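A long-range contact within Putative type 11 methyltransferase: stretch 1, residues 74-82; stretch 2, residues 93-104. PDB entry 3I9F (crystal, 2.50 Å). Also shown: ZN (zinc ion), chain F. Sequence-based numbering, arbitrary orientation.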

# COMPACT_ATOMS: atom_id res chain seq x y z
N ASN B 74 6.11 12.94 -0.47
CA ASN B 74 5.83 14.12 0.33
C ASN B 74 4.48 13.98 1.01
O ASN B 74 3.68 14.89 0.94
CB ASN B 74 5.83 15.38 -0.57
CG ASN B 74 5.51 16.69 0.18
OD1 ASN B 74 4.57 17.39 -0.19
ND2 ASN B 74 6.29 17.02 1.18
N SER B 75 4.22 12.81 1.60
CA SER B 75 2.94 12.50 2.19
C SER B 75 3.01 12.10 3.67
O SER B 75 1.95 11.78 4.25
CB SER B 75 2.28 11.36 1.38
OG SER B 75 2.43 10.06 1.98
N VAL B 76 4.20 12.12 4.29
CA VAL B 76 4.39 11.47 5.59
C VAL B 76 4.89 12.43 6.68
O VAL B 76 5.80 13.25 6.47
CB VAL B 76 5.37 10.22 5.48
CG1 VAL B 76 5.77 9.67 6.88
CG2 VAL B 76 4.73 9.12 4.66
N ASP B 77 4.29 12.29 7.86
CA ASP B 77 4.56 13.20 8.99
C ASP B 77 5.65 12.68 9.92
O ASP B 77 6.60 13.42 10.22
CB ASP B 77 3.25 13.48 9.77
CG ASP B 77 2.17 14.14 8.88
OD1 ASP B 77 2.42 15.32 8.47
OD2 ASP B 77 1.11 13.47 8.59
N PHE B 78 5.51 11.42 10.34
CA PHE B 78 6.51 10.74 11.13
C PHE B 78 6.96 9.35 10.55
O PHE B 78 6.15 8.55 10.07
CB PHE B 78 5.93 10.51 12.53
CG PHE B 78 5.59 11.79 13.26
CD1 PHE B 78 6.56 12.45 14.01
CD2 PHE B 78 4.30 12.32 13.19
CE1 PHE B 78 6.25 13.61 14.69
CE2 PHE B 78 3.98 13.49 13.84
CZ PHE B 78 4.95 14.14 14.60
N ILE B 79 8.25 9.08 10.66
CA ILE B 79 8.84 7.80 10.29
C ILE B 79 9.60 7.31 11.50
O ILE B 79 10.51 7.97 11.97
CB ILE B 79 9.84 7.97 9.12
CG1 ILE B 79 9.12 8.43 7.85
CG2 ILE B 79 10.57 6.68 8.86
CD1 ILE B 79 10.03 8.88 6.78
N LEU B 80 9.22 6.15 12.01
CA LEU B 80 9.93 5.55 13.13
C LEU B 80 10.89 4.47 12.64
O LEU B 80 10.54 3.59 11.83
CB LEU B 80 8.93 4.94 14.10
CG LEU B 80 9.50 4.13 15.27
CD1 LEU B 80 10.28 5.01 16.24
CD2 LEU B 80 8.39 3.38 16.00
N PHE B 81 12.10 4.52 13.18
CA PHE B 81 13.09 3.46 13.06
C PHE B 81 13.39 2.98 14.44
O PHE B 81 14.18 3.56 15.14
CB PHE B 81 14.37 4.01 12.43
CG PHE B 81 14.29 4.20 10.95
CD1 PHE B 81 14.46 3.13 10.09
CD2 PHE B 81 14.13 5.43 10.42
CE1 PHE B 81 14.43 3.29 8.75
CE2 PHE B 81 14.08 5.63 9.06
CZ PHE B 81 14.22 4.56 8.22
N ALA B 82 12.73 1.90 14.84
CA ALA B 82 12.88 1.31 16.18
C ALA B 82 13.72 0.06 16.16
O ALA B 82 13.24 -1.03 15.86
CB ALA B 82 11.47 0.98 16.78
N HIS B 93 19.47 3.52 -0.16
CA HIS B 93 18.12 3.48 -0.74
C HIS B 93 17.07 3.88 0.32
O HIS B 93 16.09 4.56 -0.00
CB HIS B 93 17.81 2.09 -1.27
CG HIS B 93 16.37 1.85 -1.60
ND1 HIS B 93 15.78 2.29 -2.78
CD2 HIS B 93 15.41 1.15 -0.94
CE1 HIS B 93 14.53 1.87 -2.82
NE2 HIS B 93 14.28 1.16 -1.72
N VAL B 94 17.28 3.44 1.56
CA VAL B 94 16.38 3.80 2.64
C VAL B 94 16.35 5.33 2.92
O VAL B 94 15.30 5.92 2.96
CB VAL B 94 16.74 3.03 3.91
CG1 VAL B 94 16.09 3.69 5.17
CG2 VAL B 94 16.40 1.55 3.74
N ILE B 95 17.51 5.96 3.10
CA ILE B 95 17.60 7.41 3.26
C ILE B 95 16.98 8.14 2.11
O ILE B 95 16.21 9.06 2.29
CB ILE B 95 19.05 7.88 3.31
CG1 ILE B 95 19.78 7.24 4.48
CG2 ILE B 95 19.09 9.37 3.36
CD1 ILE B 95 19.00 7.12 5.75
N SER B 96 17.30 7.74 0.90
CA SER B 96 16.64 8.30 -0.26
C SER B 96 15.08 8.24 -0.25
O SER B 96 14.41 9.19 -0.65
CB SER B 96 17.18 7.59 -1.47
OG SER B 96 16.59 8.17 -2.60
N GLU B 97 14.51 7.12 0.18
CA GLU B 97 13.07 6.97 0.27
C GLU B 97 12.46 7.73 1.43
O GLU B 97 11.35 8.26 1.34
CB GLU B 97 12.71 5.51 0.42
CG GLU B 97 12.85 4.68 -0.88
CD GLU B 97 11.96 5.15 -1.98
OE1 GLU B 97 10.80 4.71 -2.03
OE2 GLU B 97 12.42 5.96 -2.82
N VAL B 98 13.18 7.74 2.55
CA VAL B 98 12.84 8.57 3.67
C VAL B 98 12.71 10.03 3.17
O VAL B 98 11.72 10.67 3.42
CB VAL B 98 13.91 8.50 4.80
CG1 VAL B 98 13.85 9.77 5.65
CG2 VAL B 98 13.75 7.19 5.66
N LYS B 99 13.68 10.52 2.41
CA LYS B 99 13.60 11.89 1.96
C LYS B 99 12.48 12.13 1.01
O LYS B 99 11.93 13.22 0.98
CB LYS B 99 14.92 12.40 1.37
CG LYS B 99 15.99 12.50 2.41
CD LYS B 99 17.30 13.09 1.91
CE LYS B 99 17.94 12.36 0.75
NZ LYS B 99 19.44 12.59 0.62
N ARG B 100 12.10 11.13 0.20
CA ARG B 100 11.07 11.37 -0.81
C ARG B 100 9.67 11.38 -0.18
O ARG B 100 8.84 12.19 -0.58
CB ARG B 100 11.18 10.35 -1.94
CG ARG B 100 9.98 10.16 -2.85
CD ARG B 100 10.11 8.90 -3.79
NE ARG B 100 9.78 7.63 -3.13
CZ ARG B 100 8.56 7.26 -2.74
NH1 ARG B 100 7.51 8.04 -2.95
NH2 ARG B 100 8.36 6.09 -2.14
N ILE B 101 9.42 10.51 0.80
CA ILE B 101 8.08 10.34 1.32
C ILE B 101 7.78 11.32 2.43
O ILE B 101 6.67 11.70 2.61
CB ILE B 101 7.76 8.89 1.80
CG1 ILE B 101 8.67 8.46 2.94
CG2 ILE B 101 7.83 7.91 0.63
CD1 ILE B 101 8.31 7.08 3.53
N LEU B 102 8.79 11.75 3.18
CA LEU B 102 8.59 12.68 4.30
C LEU B 102 8.20 14.10 3.82
O LEU B 102 8.70 14.59 2.80
CB LEU B 102 9.87 12.76 5.14
CG LEU B 102 9.76 13.36 6.54
CD1 LEU B 102 8.95 12.45 7.49
CD2 LEU B 102 11.16 13.66 7.09
N LYS B 103 7.28 14.76 4.54
CA LYS B 103 6.94 16.17 4.23
C LYS B 103 8.10 17.11 4.58
O LYS B 103 9.06 16.72 5.25
CB LYS B 103 5.70 16.64 4.99
CG LYS B 103 4.37 15.96 4.69
CD LYS B 103 3.29 16.72 5.48
CE LYS B 103 1.87 16.18 5.33
NZ LYS B 103 1.30 16.41 3.93
N ASP B 104 8.04 18.34 4.12
CA ASP B 104 9.08 19.31 4.50
C ASP B 104 9.21 19.50 6.02
O ASP B 104 10.29 19.69 6.52
CB ASP B 104 8.83 20.63 3.81
CG ASP B 104 8.91 20.53 2.28
OD1 ASP B 104 9.22 19.43 1.70
OD2 ASP B 104 8.67 21.59 1.65
ZN ZN F . 9.67 19.56 -0.18

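The apolar centre of the contact is the side chain of Ile79, which points from strand 78-82 toward the helix. Its CD1 lies 4.1 Å from Val98 CG1, 4.1 Å from Ile101 CD1 and 3.8 Å from Leu102 CD1, so a single methyl group touches three residues of the other stretch. The rotamer accounts for this reach: with chi1 at -65° (m) and chi2 at 168° (t), the CG1-CD1 arm is extended. Isoleucine suits the position because that arm can span part of the gap between two elements whose axes approach no closer than 10.2 Å. The axes run at 157°, close to antiparallel, and successive contacts therefore move back along the helix as the strand advances.

Two residues further along, Phe81 also points toward the helix. Its CZ is 3.7 Å from Val98 CG2 and 3.7 Å from Val94 CG1, and is the closest ring atom to both valines. Val98 CG2 sits at the ring edge, near the ring plane. Val94 and Val98 are one helical turn apart, linked by the backbone bond from Val98 N to Val94 O (2.8 Å), and both direct their CB atoms toward the strand. They present branched methyls, CG1 of Val94 and CG2 of Val98 to Phe81 CZ and CG1 of Val98 to Ile79 CD1, which suits a dry apolar interface. The alternation of the strand is plain in the areas: Ile79 and Phe81 are well covered by the second stretch, whereas Phe78 and Leu80 contribute almost nothing. All four are buried in the structure as a whole.

Toward the end of the helix the packing passes to Val76, whose CG2 is 4.2 Å from Ile101 CB and whose CG1 is 4.3 Å from Leu102 CD1. Leu102 has its CA-to-CB bond directed away, yet its end returns toward stretch 1, bringing CD1 to 3.4 Å from Val76 O as well as to Ile79.

Here the main chains also join. Leu102 is the first residue to leave helical phi/psi, and it forms a parallel bridge with Val76, CA to CA 4.6 Å. Lys103 N donates to Val76 O at 2.9 Å with an angle of 170°, a nearly linear bond. Ile101 O receives Ser75 N at 2.9 Å (141°) and, more weakly, Val76 N at 3.0 Å (128°). Asn74 N donates to Arg100 O at 2.8 Å (154°). The final carbonyls of the helix thus find donors in the backbone of Asn74, Ser75 and, weakly, Val76.

At the polar edge, Lys103 lays its aliphatic chain beside the loop: CG is 4.2 Å from Ser75 C and CE 3.3 Å from Asp77 OD1. Asn74 is the most heavily covered residue, at 96 Å² of its own surface, and its ND2 comes within 3.2 Å of Lys103 CA. Beyond it, Asp104 OD1 binds the zinc ion at 1.9 Å, alongside three atoms from elsewhere in the structure. Altogether the two stretches bury 633 Å², both sides summed.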